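PDB 6O38: acinetobacter secreted protease CpaA from Acinetobacter nosocomialis M2, which probably cleaves protein substrates as a secreted zinc-dependent metalloprotease, and is carried out of the cell by type II secretion with the help of the chaperone CpaB. Local coordinates for residues Y106-L111 with T129-S134; T157-P162 with G182-E187; S134-G139 with F175-A180; D124-T129 with A148-D153. One frame throughout, in Å; residues are numbered along the deposited sequence.

Contact 1. Residues Y106-L111 with T129-S134; sequences YELIPL and TIALPS
Glu107 uses both its backbone N and its O on the neighbouring strand: N donates to Thr129 O at 3.1 Å, and O accepts from Ala131 N at 3.1 Å. A third bond, from Ile109 N to Ala131 O (3.0 Å, 166° at the hydrogen), continues the same parallel pattern, with Glu107 in register with Ile130 and Leu108 with Ala131. The strand axes approach to 4.8 Å and run 21° apart.

Tyr106, Leu108 and Ala131 share one face of this pair. Tyr106 has CG anti to the backbone N (chi1 -176°), and the far end of its phenol comes to Ala131 CB, with CZ 3.8 Å from that methyl carbon. Leu108 reaches the same methyl group through CD1, 3.9 Å from Ala131 CB. On the other face Ile109 CG1 meets Ile130 CB at 4.1 Å, the two side chains crossing obliquely, while the Leu111 side chain lies at about a right angle to the Pro133 ring, CG to CG 3.7 Å.

Further out, the Glu107 carboxylate turns away from the pair and is held by Thr102 OG1 and Thr101 N. Ile109 and Ile130 pack on Val119 of strand 116-121, Ile130 also on Val144 of strand 141-146, and Leu111 on Trp184. Strand 106-108 is thus the outer strand, within this chain, of a small sheet stacked on those strands, with 152-154 next to 129-131 on its far side.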
loop_
_atom_site.group_PDB
_atom_site.type_symbol
_atom_site.label_atom_id
_atom_site.label_comp_id
_atom_site.label_asym_id
_atom_site.label_seq_id
_atom_site.Cartn_x
_atom_site.Cartn_y
_atom_site.Cartn_z
ATOM N N TYR A 106 31.354 16.848 17.515
ATOM C CA TYR A 106 30.885 16.627 16.153
ATOM C C TYR A 106 31.930 15.825 15.395
ATOM O O TYR A 106 33.115 16.167 15.423
ATOM C CB TYR A 106 30.613 17.961 15.447
ATOM C CG TYR A 106 30.038 17.833 14.052
ATOM C CD1 TYR A 106 30.867 17.718 12.944
ATOM C CD2 TYR A 106 28.666 17.840 13.845
ATOM C CE1 TYR A 106 30.345 17.605 11.668
ATOM C CE2 TYR A 106 28.135 17.729 12.574
ATOM C CZ TYR A 106 28.979 17.612 11.489
ATOM O OH TYR A 106 28.453 17.501 10.222
ATOM N N GLU A 107 31.487 14.763 14.725
ATOM C CA GLU A 107 32.392 13.923 13.951
ATOM C C GLU A 107 31.668 13.391 12.725
ATOM O O GLU A 107 30.594 12.795 12.845
ATOM C CB GLU A 107 32.926 12.761 14.795
ATOM C CG GLU A 107 33.869 11.839 14.039
ATOM C CD GLU A 107 34.685 10.956 14.960
ATOM O OE1 GLU A 107 34.585 11.129 16.192
ATOM O OE2 GLU A 107 35.426 10.089 14.451
ATOM N N LEU A 108 32.258 13.612 11.554
ATOM C CA LEU A 108 31.760 13.007 10.328
ATOM C C LEU A 108 32.210 11.554 10.236
ATOM O O LEU A 108 33.373 11.233 10.497
ATOM C CB LEU A 108 32.255 13.782 9.108
ATOM C CG LEU A 108 31.738 13.283 7.757
ATOM C CD1 LEU A 108 30.219 13.302 7.715
ATOM C CD2 LEU A 108 32.313 14.107 6.632
ATOM N N ILE A 109 31.282 10.684 9.866
ATOM C CA ILE A 109 31.541 9.241 9.802
ATOM C C ILE A 109 32.013 8.914 8.392
ATOM O O ILE A 109 31.286 9.201 7.426
ATOM C CB ILE A 109 30.291 8.435 10.167
ATOM C CG1 ILE A 109 29.950 8.615 11.647
ATOM C CG2 ILE A 109 30.495 6.964 9.840
ATOM C CD1 ILE A 109 31.093 8.283 12.583
ATOM N N PRO A 110 33.199 8.329 8.219
ATOM C CA PRO A 110 33.645 7.917 6.878
ATOM C C PRO A 110 33.007 6.592 6.484
ATOM O O PRO A 110 33.115 5.599 7.207
ATOM C CB PRO A 110 35.164 7.789 7.035
ATOM C CG PRO A 110 35.350 7.435 8.477
ATOM C CD PRO A 110 34.253 8.142 9.235
ATOM N N LEU A 111 32.336 6.581 5.338
ATOM C CA LEU A 111 31.703 5.383 4.809
ATOM C C LEU A 111 32.423 4.912 3.552
ATOM O O LEU A 111 32.940 5.718 2.772
ATOM C CB LEU A 111 30.226 5.633 4.495
ATOM C CG LEU A 111 29.321 5.952 5.687
ATOM C CD1 LEU A 111 27.876 6.081 5.235
ATOM C CD2 LEU A 111 29.456 4.891 6.768
ATOM N N THR A 129 27.636 14.306 18.464
ATOM C CA THR A 129 26.809 14.301 17.264
ATOM C C THR A 129 27.605 13.679 16.129
ATOM O O THR A 129 28.699 14.150 15.806
ATOM C CB THR A 129 26.362 15.717 16.888
ATOM O OG1 THR A 129 25.707 16.328 18.007
ATOM C CG2 THR A 129 25.407 15.679 15.704
ATOM N N ILE A 130 27.060 12.626 15.529
ATOM C CA ILE A 130 27.670 11.986 14.371
ATOM C C ILE A 130 26.883 12.388 13.135
ATOM O O ILE A 130 25.660 12.567 13.178
ATOM C CB ILE A 130 27.730 10.450 14.522
ATOM C CG1 ILE A 130 26.331 9.874 14.750
ATOM C CG2 ILE A 130 28.662 10.062 15.658
ATOM C CD1 ILE A 130 26.139 8.495 14.156
ATOM N N ALA A 131 27.589 12.543 12.021
ATOM C CA ALA A 131 26.993 12.979 10.768
ATOM C C ALA A 131 27.239 11.926 9.699
ATOM O O ALA A 131 28.373 11.473 9.519
ATOM C CB ALA A 131 27.562 14.329 10.325
ATOM N N LEU A 132 26.178 11.529 9.011
ATOM C CA LEU A 132 26.358 10.638 7.877
ATOM C C LEU A 132 26.819 11.439 6.662
ATOM O O LEU A 132 26.323 12.544 6.423
ATOM C CB LEU A 132 25.059 9.904 7.552
ATOM C CG LEU A 132 24.505 8.974 8.633
ATOM C CD1 LEU A 132 23.200 8.344 8.175
ATOM C CD2 LEU A 132 25.525 7.904 8.990
ATOM N N PRO A 133 27.764 10.918 5.885
ATOM C CA PRO A 133 28.243 11.666 4.721
ATOM C C PRO A 133 27.194 11.701 3.624
ATOM O O PRO A 133 26.436 10.750 3.420
ATOM C CB PRO A 133 29.483 10.880 4.281
ATOM C CG PRO A 133 29.206 9.489 4.730
ATOM C CD PRO A 133 28.443 9.619 6.025
ATOM N N SER A 134 27.155 12.821 2.915
ATOM C CA SER A 134 26.263 12.963 1.779
ATOM C C SER A 134 26.958 12.518 0.498
ATOM O O SER A 134 28.178 12.340 0.449
ATOM C CB SER A 134 25.789 14.411 1.646
ATOM O OG SER A 134 24.947 14.777 2.723
#

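Contact 2. Residues T157-P162 with G182-E187; sequences TNLLFP and GKWVPE
The Asn158 amide stands at the edge of the Trp184 indole, near the ring plane, with ND2 3.6 Å from Trp184 CD1. The two side chains lie side by side and point the same way, yet their planes are turned 70° apart, so the amide meets the rim instead of stacking on it. Asn158 CG sits between the backbone N and the carbonyl carbon (chi1 56°), with CG itself 3.7 Å from Trp184 CD1. Leu159 touches the tryptophan at its root, CD2 lying 3.8 Å from Trp184 CB. Tyr177 makes an edge-to-face ring contact with the same indole. The polar ends are engaged beyond the pair: Asn158 ND2 donates to Ser134 OG and probably to Leu132 O, although the latter distance is too short to be taken literally, and Trp184 NE1 donates to Pro133 O.

Two backbone bonds flank Leu159 and join the loop to the strand. Trp184 N donates to Asn158 O at 2.8 Å, nearly straight at 166°, and Leu160 N returns a bond to Trp184 O at 3.0 Å. Lys183 folds back across the loop, its chain bent at chi2 and chi4. Its NZ donates to Leu159 O at 3.3 Å from above the carbonyl plane, and weakly to Thr157 O. The Leu160 and Val185 side chains lie side by side, Leu160 CD2 4.1 Å from Val185 CG1.

Gly182, with positive phi, and Lys183 both face Tyr178, forming a G1 beta bulge where strand 183-195 leaves its hairpin turn. Loop 157-162 joins this bulged strand by a single bridge, Leu159 with Trp184, within a region assigned to the StcE beta-sandwich family.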
loop_
_atom_site.group_PDB
_atom_site.type_symbol
_atom_site.label_atom_id
_atom_site.label_comp_id
_atom_site.label_asym_id
_atom_site.label_seq_id
_atom_site.Cartn_x
_atom_site.Cartn_y
_atom_site.Cartn_z
ATOM N N THR A 157 21.025 17.451 8.970
ATOM C CA THR A 157 21.094 18.247 7.745
ATOM C C THR A 157 20.720 17.421 6.519
ATOM O O THR A 157 19.878 17.833 5.712
ATOM C CB THR A 157 22.492 18.845 7.584
ATOM O OG1 THR A 157 22.763 19.733 8.675
ATOM C CG2 THR A 157 22.590 19.616 6.275
ATOM N N ASN A 158 21.332 16.247 6.363
ATOM C CA ASN A 158 21.112 15.409 5.192
ATOM C C ASN A 158 20.105 14.293 5.450
ATOM O O ASN A 158 20.073 13.311 4.700
ATOM C CB ASN A 158 22.439 14.826 4.702
ATOM C CG ASN A 158 23.175 14.050 5.780
ATOM O OD1 ASN A 158 22.685 13.892 6.897
ATOM N ND2 ASN A 158 24.363 13.560 5.445
ATOM N N LEU A 159 19.289 14.422 6.490
ATOM C CA LEU A 159 18.212 13.478 6.743
ATOM C C LEU A 159 16.919 13.985 6.118
ATOM O O LEU A 159 16.698 15.193 5.996
ATOM C CB LEU A 159 18.024 13.260 8.246
ATOM C CG LEU A 159 19.276 12.825 9.011
ATOM C CD1 LEU A 159 18.953 12.550 10.470
ATOM C CD2 LEU A 159 19.909 11.603 8.361
ATOM N N LEU A 160 16.069 13.042 5.703
ATOM C CA LEU A 160 14.818 13.407 5.043
ATOM C C LEU A 160 13.964 14.306 5.929
ATOM O O LEU A 160 13.401 15.302 5.459
ATOM C CB LEU A 160 14.045 12.149 4.648
ATOM C CG LEU A 160 12.703 12.380 3.951
ATOM C CD1 LEU A 160 12.911 12.970 2.565
ATOM C CD2 LEU A 160 11.909 11.085 3.875
ATOM N N PHE A 161 13.857 13.973 7.213
ATOM C CA PHE A 161 13.133 14.786 8.175
ATOM C C PHE A 161 13.953 14.929 9.450
ATOM O O PHE A 161 14.646 13.988 9.853
ATOM C CB PHE A 161 11.763 14.172 8.506
ATOM C CG PHE A 161 10.772 14.262 7.382
ATOM C CD1 PHE A 161 10.144 15.462 7.090
ATOM C CD2 PHE A 161 10.461 13.146 6.623
ATOM C CE1 PHE A 161 9.228 15.548 6.058
ATOM C CE2 PHE A 161 9.546 13.227 5.589
ATOM C CZ PHE A 161 8.930 14.429 5.307
ATOM N N PRO A 162 13.896 16.089 10.105
ATOM C CA PRO A 162 14.668 16.300 11.343
ATOM C C PRO A 162 13.991 15.687 12.566
ATOM O O PRO A 162 13.595 16.379 13.509
ATOM C CB PRO A 162 14.751 17.829 11.417
ATOM C CG PRO A 162 13.488 18.294 10.779
ATOM C CD PRO A 162 13.166 17.301 9.692
ATOM N N GLY A 182 19.098 13.430 -2.430
ATOM C CA GLY A 182 20.258 13.845 -1.655
ATOM C C GLY A 182 20.026 13.766 -0.163
ATOM O O GLY A 182 20.518 14.617 0.588
ATOM N N LYS A 183 19.285 12.754 0.286
ATOM C CA LYS A 183 18.891 12.633 1.681
ATOM C C LYS A 183 18.983 11.180 2.119
ATOM O O LYS A 183 18.714 10.267 1.333
ATOM C CB LYS A 183 17.462 13.145 1.903
ATOM C CG LYS A 183 17.294 14.644 1.734
ATOM C CD LYS A 183 18.137 15.409 2.738
ATOM C CE LYS A 183 17.948 16.907 2.585
ATOM N NZ LYS A 183 17.092 17.462 3.667
ATOM N N TRP A 184 19.366 10.975 3.376
ATOM C CA TRP A 184 19.247 9.667 4.006
ATOM C C TRP A 184 17.806 9.469 4.456
ATOM O O TRP A 184 17.267 10.288 5.209
ATOM C CB TRP A 184 20.207 9.549 5.188
ATOM C CG TRP A 184 21.650 9.503 4.793
ATOM C CD1 TRP A 184 22.499 10.563 4.666
ATOM C CD2 TRP A 184 22.416 8.335 4.478
ATOM N NE1 TRP A 184 23.746 10.127 4.288
ATOM C CE2 TRP A 184 23.721 8.763 4.166
ATOM C CE3 TRP A 184 22.123 6.968 4.427
ATOM C CZ2 TRP A 184 24.733 7.874 3.809
ATOM C CZ3 TRP A 184 23.130 6.087 4.073
ATOM C CH2 TRP A 184 24.419 6.543 3.769
ATOM N N VAL A 185 17.183 8.395 3.999
ATOM C CA VAL A 185 15.768 8.124 4.242
ATOM C C VAL A 185 15.666 6.970 5.229
ATOM O O VAL A 185 16.292 5.926 5.011
ATOM C CB VAL A 185 15.018 7.792 2.938
ATOM C CG1 VAL A 185 13.593 7.375 3.239
ATOM C CG2 VAL A 185 15.040 8.987 1.999
ATOM N N PRO A 186 14.906 7.111 6.316
ATOM C CA PRO A 186 14.766 6.002 7.269
ATOM C C PRO A 186 13.987 4.847 6.656
ATOM O O PRO A 186 12.895 5.034 6.116
ATOM C CB PRO A 186 14.009 6.630 8.449
ATOM C CG PRO A 186 14.050 8.112 8.223
ATOM C CD PRO A 186 14.189 8.319 6.751
ATOM N N GLU A 187 14.562 3.648 6.740
ATOM C CA GLU A 187 13.917 2.438 6.250
ATOM C C GLU A 187 13.435 1.517 7.358
ATOM O O GLU A 187 12.462 0.788 7.155
ATOM C CB GLU A 187 14.867 1.656 5.332
ATOM C CG GLU A 187 15.178 2.349 4.010
ATOM C CD GLU A 187 13.982 2.411 3.072
ATOM O OE1 GLU A 187 14.072 3.112 2.042
ATOM O OE2 GLU A 187 12.951 1.764 3.360
#

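Contact 3. Residues S134-G139 with F175-A180; sequences SDVRDG and FKYYSA
Tyr177 reaches across to the loop 134-139 with its whole length. Its CB begins 3.9 Å from Val136 CG2, and Tyr177 CG, anti to the backbone N (chi1 -173°), lies equally close to that methyl group, as does Tyr177 CD2 at 3.9 Å. Further along, CE2 passes the backbone N and O of Val136, while CE1 comes near Asp135 N and Ser134 CA. At the tip, Tyr177 OH accepts a weak hydrogen bond from Asp135 N at 2.9 Å. Asp135 OD1 lies 3.0 Å from the same hydroxyl, with the carboxylate plane turned 88° from the ring. Residues 134-136 thus follow the phenol from CB to its oxygen.

The other end of the loop is gripped by polar bonds. Asp138 OD1 receives two donors from one residue: Ser179 N, 2.9 Å away and nearly along the C-O axis, with an angle of 173° at the hydrogen, and Ser179 OG at 2.8 Å, which arrives from above the carboxylate plane. Two bonds to a single oxygen should fix the rotation of the carboxylate and tie it to the first residue after the strand. Gly139 N then donates to Tyr177 O at 3.1 Å, a near-linear bond.

These bonds lie where loop 134-139 runs into strand 141-146, the antiparallel partner of 172-178; backbone bonding between Tyr177 and Thr140 continues the pairing. The loop is thereby fastened to the turn end of the beta hairpin formed by strands 172-178 and 183-195, at the surface of the beta-sandwich domain.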
loop_
_atom_site.group_PDB
_atom_site.type_symbol
_atom_site.label_atom_id
_atom_site.label_comp_id
_atom_site.label_asym_id
_atom_site.label_seq_id
_atom_site.Cartn_x
_atom_site.Cartn_y
_atom_site.Cartn_z
ATOM N N SER A 134 27.155 12.821 2.915
ATOM C CA SER A 134 26.263 12.963 1.779
ATOM C C SER A 134 26.958 12.518 0.498
ATOM O O SER A 134 28.178 12.340 0.449
ATOM C CB SER A 134 25.789 14.411 1.646
ATOM O OG SER A 134 24.947 14.777 2.723
ATOM N N ASP A 135 26.157 12.344 -0.552
ATOM C CA ASP A 135 26.645 12.013 -1.889
ATOM C C ASP A 135 27.509 10.751 -1.872
ATOM O O ASP A 135 28.681 10.747 -2.253
ATOM C CB ASP A 135 27.402 13.204 -2.472
ATOM C CG ASP A 135 26.544 14.446 -2.543
ATOM O OD1 ASP A 135 25.331 14.330 -2.821
ATOM O OD2 ASP A 135 27.069 15.534 -2.257
ATOM N N VAL A 136 26.888 9.668 -1.418
ATOM C CA VAL A 136 27.471 8.333 -1.454
ATOM C C VAL A 136 26.738 7.547 -2.534
ATOM O O VAL A 136 25.780 8.050 -3.132
ATOM C CB VAL A 136 27.379 7.643 -0.080
ATOM C CG1 VAL A 136 27.793 8.606 1.022
ATOM C CG2 VAL A 136 25.973 7.132 0.158
ATOM N N ARG A 137 27.191 6.322 -2.805
ATOM C CA ARG A 137 26.588 5.510 -3.855
ATOM C C ARG A 137 25.100 5.320 -3.576
ATOM O O ARG A 137 24.705 4.972 -2.460
ATOM C CB ARG A 137 27.289 4.151 -3.924
ATOM C CG ARG A 137 26.854 3.236 -5.056
ATOM C CD ARG A 137 27.700 1.958 -5.074
ATOM N NE ARG A 137 29.121 2.204 -5.311
ATOM C CZ ARG A 137 29.662 2.378 -6.513
ATOM N NH1 ARG A 137 30.967 2.590 -6.632
ATOM N NH2 ARG A 137 28.903 2.326 -7.598
ATOM N N ASP A 138 24.276 5.579 -4.592
ATOM C CA ASP A 138 22.829 5.469 -4.447
ATOM C C ASP A 138 22.433 4.075 -3.973
ATOM O O ASP A 138 22.897 3.066 -4.512
ATOM C CB ASP A 138 22.142 5.790 -5.773
ATOM C CG ASP A 138 20.629 5.750 -5.670
ATOM O OD1 ASP A 138 20.054 6.628 -4.992
ATOM O OD2 ASP A 138 20.014 4.840 -6.266
ATOM N N GLY A 139 21.574 4.024 -2.959
ATOM C CA GLY A 139 21.149 2.768 -2.383
ATOM C C GLY A 139 21.946 2.315 -1.180
ATOM O O GLY A 139 21.612 1.276 -0.593
ATOM N N PHE A 175 19.161 3.543 7.656
ATOM C CA PHE A 175 18.969 4.584 6.658
ATOM C C PHE A 175 19.429 4.089 5.294
ATOM O O PHE A 175 20.376 3.306 5.189
ATOM C CB PHE A 175 19.744 5.862 7.010
ATOM C CG PHE A 175 19.275 6.536 8.266
ATOM C CD1 PHE A 175 18.230 7.444 8.230
ATOM C CD2 PHE A 175 19.892 6.276 9.478
ATOM C CE1 PHE A 175 17.801 8.071 9.384
ATOM C CE2 PHE A 175 19.469 6.902 10.634
ATOM C CZ PHE A 175 18.422 7.799 10.586
ATOM N N LYS A 176 18.753 4.560 4.249
ATOM C CA LYS A 176 19.173 4.329 2.875
ATOM C C LYS A 176 19.250 5.669 2.162
ATOM O O LYS A 176 18.328 6.484 2.265
ATOM C CB LYS A 176 18.214 3.383 2.142
ATOM C CG LYS A 176 18.690 2.978 0.754
ATOM C CD LYS A 176 17.982 1.727 0.261
ATOM C CE LYS A 176 16.519 1.997 -0.048
ATOM N NZ LYS A 176 15.872 0.835 -0.721
ATOM N N TYR A 177 20.346 5.893 1.442
ATOM C CA TYR A 177 20.590 7.166 0.777
ATOM C C TYR A 177 19.946 7.173 -0.604
ATOM O O TYR A 177 20.154 6.251 -1.399
ATOM C CB TYR A 177 22.090 7.434 0.665
ATOM C CG TYR A 177 22.431 8.809 0.137
ATOM C CD1 TYR A 177 22.387 9.922 0.967
ATOM C CD2 TYR A 177 22.799 8.995 -1.189
ATOM C CE1 TYR A 177 22.698 11.182 0.490
ATOM C CE2 TYR A 177 23.113 10.250 -1.675
ATOM C CZ TYR A 177 23.061 11.340 -0.831
ATOM O OH TYR A 177 23.371 12.592 -1.309
ATOM N N TYR A 178 19.165 8.214 -0.881
ATOM C CA TYR A 178 18.524 8.413 -2.176
ATOM C C TYR A 178 19.189 9.604 -2.854
ATOM O O TYR A 178 19.022 10.747 -2.414
ATOM C CB TYR A 178 17.022 8.642 -2.018
ATOM C CG TYR A 178 16.230 7.399 -1.677
ATOM C CD1 TYR A 178 16.345 6.798 -0.430
ATOM C CD2 TYR A 178 15.356 6.836 -2.598
ATOM C CE1 TYR A 178 15.618 5.667 -0.112
ATOM C CE2 TYR A 178 14.626 5.704 -2.289
ATOM C CZ TYR A 178 14.761 5.124 -1.045
ATOM O OH TYR A 178 14.035 3.996 -0.732
ATOM N N SER A 179 19.942 9.339 -3.925
ATOM C CA SER A 179 20.617 10.422 -4.632
ATOM C C SER A 179 19.624 11.329 -5.349
ATOM O O SER A 179 19.928 12.501 -5.598
ATOM C CB SER A 179 21.634 9.855 -5.624
ATOM O OG SER A 179 21.059 8.832 -6.417
ATOM N N ALA A 180 18.443 10.809 -5.692
ATOM C CA ALA A 180 17.403 11.657 -6.268
ATOM C C ALA A 180 16.935 12.715 -5.277
ATOM O O ALA A 180 16.469 13.785 -5.685
ATOM C CB ALA A 180 16.225 10.803 -6.734
#

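Contact 4. Residues D124-T129 with A148-D153; sequences DKWAQT and ASVSSD
Thr129 and Asp153 form a parallel beta bridge at the start of the pairing between strands 129-131 and 152-154, and the loops leading into both strands pack together ahead of it. Asp153 N donates to Gln128 O at 3.2 Å, somewhat bent at 144°. A side-chain bond reinforces the bridge: Thr129 OG1 donates to Asp153 OD1 at 2.9 Å, reaching the carboxylate on its syn side and close to its plane.

In the loops the Trp126 indole is the main contact. The Trp126 and Val150 side chains cross at about a right angle. Val150 CG1 sits over one face, offset toward the rim and 3.5 Å from Trp126 CZ2, while the backbone N of Gln128 lies over the opposite face. Ser151 C is at the ring edge, in plane. Ala148 CB adds a contact with Trp126 CD1 at 4.2 Å.

Trp126 and Ser152 also rest on Ile121 of strand 116-121, which belongs to the neighbouring layer. Within their own sheet, strand 106-108 is the other neighbour of 129-131, and Gln128 bonds through its backbone to Ser104 just ahead of it; on the far side Ser152 bonds to Leu167 of strand 166-167.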
loop_
_atom_site.group_PDB
_atom_site.type_symbol
_atom_site.label_atom_id
_atom_site.label_comp_id
_atom_site.label_asym_id
_atom_site.label_seq_id
_atom_site.Cartn_x
_atom_site.Cartn_y
_atom_site.Cartn_z
ATOM N N ASP A 124 33.736 3.765 24.608
ATOM C CA ASP A 124 35.100 4.156 24.280
ATOM C C ASP A 124 35.235 4.730 22.876
ATOM O O ASP A 124 36.285 5.298 22.556
ATOM C CB ASP A 124 36.038 2.951 24.439
ATOM C CG ASP A 124 35.568 1.739 23.648
ATOM O OD1 ASP A 124 34.461 1.798 23.073
ATOM O OD2 ASP A 124 36.297 0.719 23.612
ATOM N N LYS A 125 34.206 4.608 22.037
ATOM C CA LYS A 125 34.187 5.201 20.696
ATOM C C LYS A 125 32.893 6.000 20.569
ATOM O O LYS A 125 31.872 5.479 20.107
ATOM C CB LYS A 125 34.312 4.141 19.599
ATOM C CG LYS A 125 35.532 3.246 19.738
ATOM C CD LYS A 125 35.642 2.273 18.581
ATOM C CE LYS A 125 37.019 1.647 18.519
ATOM N NZ LYS A 125 37.165 0.806 17.305
ATOM N N TRP A 126 32.939 7.271 20.966
ATOM C CA TRP A 126 31.734 8.064 21.156
ATOM C C TRP A 126 31.947 9.471 20.616
ATOM O O TRP A 126 33.075 9.963 20.538
ATOM C CB TRP A 126 31.338 8.116 22.641
ATOM C CG TRP A 126 30.151 8.984 22.940
ATOM C CD1 TRP A 126 28.838 8.612 22.940
ATOM C CD2 TRP A 126 30.173 10.374 23.284
ATOM N NE1 TRP A 126 28.042 9.685 23.262
ATOM C CE2 TRP A 126 28.838 10.779 23.476
ATOM C CE3 TRP A 126 31.193 11.317 23.444
ATOM C CZ2 TRP A 126 28.496 12.085 23.823
ATOM C CZ3 TRP A 126 30.853 12.612 23.788
ATOM C CH2 TRP A 126 29.517 12.984 23.974
ATOM N N ALA A 127 30.837 10.113 20.249
ATOM C CA ALA A 127 30.823 11.510 19.845
ATOM C C ALA A 127 29.440 12.076 20.132
ATOM O O ALA A 127 28.436 11.366 20.033
ATOM C CB ALA A 127 31.173 11.680 18.362
ATOM N N GLN A 128 29.399 13.361 20.493
ATOM C CA GLN A 128 28.129 13.999 20.831
ATOM C C GLN A 128 27.160 13.954 19.656
ATOM O O GLN A 128 25.986 13.602 19.817
ATOM C CB GLN A 128 28.369 15.443 21.274
ATOM C CG GLN A 128 27.109 16.216 21.632
ATOM C CD GLN A 128 26.493 15.755 22.938
ATOM O OE1 GLN A 128 27.125 15.821 23.991
ATOM N NE2 GLN A 128 25.251 15.286 22.877
ATOM N N THR A 129 27.636 14.306 18.464
ATOM C CA THR A 129 26.809 14.301 17.264
ATOM C C THR A 129 27.605 13.679 16.129
ATOM O O THR A 129 28.699 14.150 15.806
ATOM C CB THR A 129 26.362 15.717 16.888
ATOM O OG1 THR A 129 25.707 16.328 18.007
ATOM C CG2 THR A 129 25.407 15.679 15.704
ATOM N N ALA A 148 26.595 2.638 23.918
ATOM C CA ALA A 148 27.160 3.509 24.935
ATOM C C ALA A 148 26.109 3.874 25.979
ATOM O O ALA A 148 24.901 3.833 25.731
ATOM C CB ALA A 148 27.727 4.779 24.298
ATOM N N SER A 149 26.590 4.240 27.168
ATOM C CA SER A 149 25.706 4.620 28.260
ATOM C C SER A 149 25.363 6.103 28.258
ATOM O O SER A 149 24.357 6.492 28.863
ATOM C CB SER A 149 26.338 4.248 29.605
ATOM O OG SER A 149 27.551 4.952 29.810
ATOM N N VAL A 150 26.165 6.934 27.597
ATOM C CA VAL A 150 25.851 8.344 27.401
ATOM C C VAL A 150 25.283 8.503 25.997
ATOM O O VAL A 150 25.833 7.957 25.030
ATOM C CB VAL A 150 27.091 9.230 27.621
ATOM C CG1 VAL A 150 27.205 10.302 26.547
ATOM C CG2 VAL A 150 27.051 9.860 29.006
ATOM N N SER A 151 24.174 9.226 25.885
ATOM C CA SER A 151 23.442 9.298 24.632
ATOM C C SER A 151 24.106 10.266 23.654
ATOM O O SER A 151 24.876 11.153 24.034
ATOM C CB SER A 151 21.993 9.718 24.880
ATOM O OG SER A 151 21.919 11.068 25.303
ATOM N N SER A 152 23.793 10.076 22.375
ATOM C CA SER A 152 24.266 10.938 21.299
ATOM C C SER A 152 23.132 11.084 20.288
ATOM O O SER A 152 22.010 10.620 20.517
ATOM C CB SER A 152 25.545 10.374 20.669
ATOM O OG SER A 152 25.464 8.969 20.509
ATOM N N ASP A 153 23.419 11.729 19.159
ATOM C CA ASP A 153 22.402 11.941 18.141
ATOM C C ASP A 153 23.063 12.076 16.775
ATOM O O ASP A 153 24.286 12.173 16.655
ATOM C CB ASP A 153 21.537 13.168 18.459
ATOM C CG ASP A 153 22.360 14.397 18.801
ATOM O OD1 ASP A 153 23.577 14.405 18.524
ATOM O OD2 ASP A 153 21.783 15.359 19.351
#

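In the fold
Contacts 1 and 4 build the same small sheet: they share Thr129, and Ile130 N bonds to Asp153 O between them. Contact 1 carries the parallel strands onward with apolar packing toward the domain interior, whereas contact 4 gathers the entering loops around one indole. Contacts 2 and 3 instead serve the hairpin of strands 172-178 and 183-195, with centres about 9 Å apart and Val185 N bonded to Lys176 O. Contact 3 is a surface contact, rich in polar bonds; the other three are partly buried. Contacts 1 and 2 meet through Leu132, Pro133, Asn158 and Trp184, joining sheet and hairpin. Contacts 3 and 4 do not touch.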